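Local coordinates for protein endoglucanase E-5 (Thermobifida fusca, PDB 2CKS) that hydrolyses internal beta-1,4-glucosidic linkages in cellulose, lichenin and cereal beta-D-glucans through its family 5 glycoside hydrolase catalytic domain, at residues Q84-D87 / M88-R92. Residues are numbered along the deposited sequence; the frame is centred on the assembly and turned at random.
Sequences QLID and MATAR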
loop_
_atom_site.group_PDB
_atom_site.type_symbol
_atom_site.label_atom_id
_atom_site.label_comp_id
_atom_site.label_asym_id
_atom_site.label_seq_id
_atom_site.Cartn_x
_atom_site.Cartn_y
_atom_site.Cartn_z
ATOM N N GLN A 84 16.565 3.387 -4.918
ATOM C CA GLN A 84 16.844 4.696 -4.363
ATOM C C GLN A 84 15.753 5.126 -3.393
ATOM O O GLN A 84 16.050 5.623 -2.318
ATOM C CB GLN A 84 16.985 5.715 -5.484
ATOM C CG GLN A 84 17.425 7.079 -5.037
ATOM C CD GLN A 84 17.673 7.965 -6.229
ATOM O OE1 GLN A 84 16.775 8.171 -7.046
ATOM N NE2 GLN A 84 18.903 8.447 -6.369
ATOM N N LEU A 85 14.491 4.902 -3.756
ATOM C CA LEU A 85 13.386 5.317 -2.902
ATOM C C LEU A 85 13.299 4.461 -1.637
ATOM O O LEU A 85 12.955 4.956 -0.580
ATOM C CB LEU A 85 12.067 5.287 -3.668
ATOM C CG LEU A 85 11.893 6.390 -4.727
ATOM C CD1 LEU A 85 10.738 6.022 -5.658
ATOM C CD2 LEU A 85 11.664 7.737 -4.082
ATOM N N ILE A 86 13.618 3.177 -1.737
ATOM C CA ILE A 86 13.635 2.313 -0.558
ATOM C C ILE A 86 14.683 2.806 0.432
ATOM O O ILE A 86 14.425 2.874 1.627
ATOM C CB ILE A 86 13.902 0.842 -0.951
ATOM C CG1 ILE A 86 12.678 0.261 -1.663
ATOM C CG2 ILE A 86 14.217 -0.023 0.285
ATOM C CD1 ILE A 86 12.989 -0.975 -2.464
ATOM N N ASP A 87 15.868 3.136 -0.070
ATOM C CA ASP A 87 16.934 3.671 0.775
ATOM C C ASP A 87 16.554 5.026 1.371
ATOM O O ASP A 87 16.816 5.279 2.535
ATOM C CB ASP A 87 18.243 3.801 -0.008
ATOM C CG ASP A 87 18.853 2.459 -0.351
ATOM O OD1 ASP A 87 18.444 1.443 0.255
ATOM O OD2 ASP A 87 19.747 2.324 -1.224
ATOM N N MET A 88 15.918 5.885 0.580
ATOM C CA MET A 88 15.521 7.203 1.061
ATOM C C MET A 88 14.498 7.080 2.182
ATOM O O MET A 88 14.594 7.757 3.199
ATOM C CB MET A 88 14.941 8.047 -0.075
ATOM C CG MET A 88 15.972 8.570 -1.020
ATOM S SD MET A 88 15.260 9.569 -2.326
ATOM C CE MET A 88 15.021 11.144 -1.468
ATOM N N ALA A 89 13.525 6.200 2.005
ATOM C CA ALA A 89 12.505 6.002 3.028
ATOM C C ALA A 89 13.137 5.487 4.310
ATOM O O ALA A 89 12.811 5.938 5.399
ATOM C CB ALA A 89 11.465 5.060 2.549
ATOM N N THR A 90 14.059 4.544 4.167
ATOM C CA THR A 90 14.752 3.952 5.305
ATOM C C THR A 90 15.574 4.994 6.060
ATOM O O THR A 90 15.594 4.997 7.291
ATOM C CB THR A 90 15.644 2.800 4.817
ATOM O OG1 THR A 90 14.826 1.808 4.171
ATOM C CG2 THR A 90 16.288 2.061 5.983
ATOM N N ALA A 91 16.205 5.899 5.316
ATOM C CA ALA A 91 17.001 6.984 5.895
ATOM C C ALA A 91 16.144 8.112 6.486
ATOM O O ALA A 91 16.682 9.150 6.916
ATOM C CB ALA A 91 17.954 7.546 4.843
ATOM N N ARG A 92 14.823 7.944 6.454
ATOM C CA ARG A 92 13.887 8.843 7.121
ATOM C C ARG A 92 13.031 8.110 8.157
ATOM O O ARG A 92 12.079 8.671 8.706
ATOM C CB ARG A 92 13.030 9.563 6.072
ATOM C CG ARG A 92 13.849 10.516 5.222
ATOM C CD ARG A 92 13.282 10.826 3.865
ATOM N NE ARG A 92 14.090 11.839 3.191
ATOM C CZ ARG A 92 15.251 11.618 2.583
ATOM N NH1 ARG A 92 15.775 10.399 2.480
ATOM N NH2 ARG A 92 15.889 12.636 2.042
#
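Met88, Ala89, Thr90 and Ala91 give their backbone N-H groups to the carbonyls of Gln84, Leu85, Ile86 and Asp87 respectively, the i+4 to i hydrogen bonds of the last turn of helix 75-90. Ile86 O accepts twice: besides Thr90 N it takes the hydroxyl of Thr90, OG1 to Ile86 O 2.8 Å, and the two donors arrive from opposite faces of the carbonyl plane. With OG1 beside its own backbone N (chi1 -60°), the hydroxyl leans back over the preceding turn, the usual way a helical threonine satisfies its hydrogen. OG1 is also bonded to Asn131 ND2, and a valine in its place would probably leave that amide without its acceptor and Ile86 O with a single donor. Met88 extends along the helix flank, its CG 3.2 Å from Gln84 O and its SD 4.4 Å from Leu85 CD2. A bend at chi3 (80°) brings its CE over one face of the Arg92 guanidinium, 3.7 Å above the plane and toward the rim. The same guanidinium reaches back past the helix end: Arg92 NH1 bonds to Met88 O at 3.0 Å, with the oxygen at its edge and in its plane. NE forms a salt bridge with Asp49 and NH2 a hydrogen bond with Asp45, the two aspartates that bind a zinc ion here, so the guanidinium is probably held against turning; Asp87 pairs with Lys129. At this C-terminal end of the helix, in a beta-alpha-beta unit of the TIM barrel, Leu85, Ile86 and Ala89 pack on strand 59-65, Ile86 and Ala89 also on strand 95-101, and Met88 and Arg92 lie against helix 45-54.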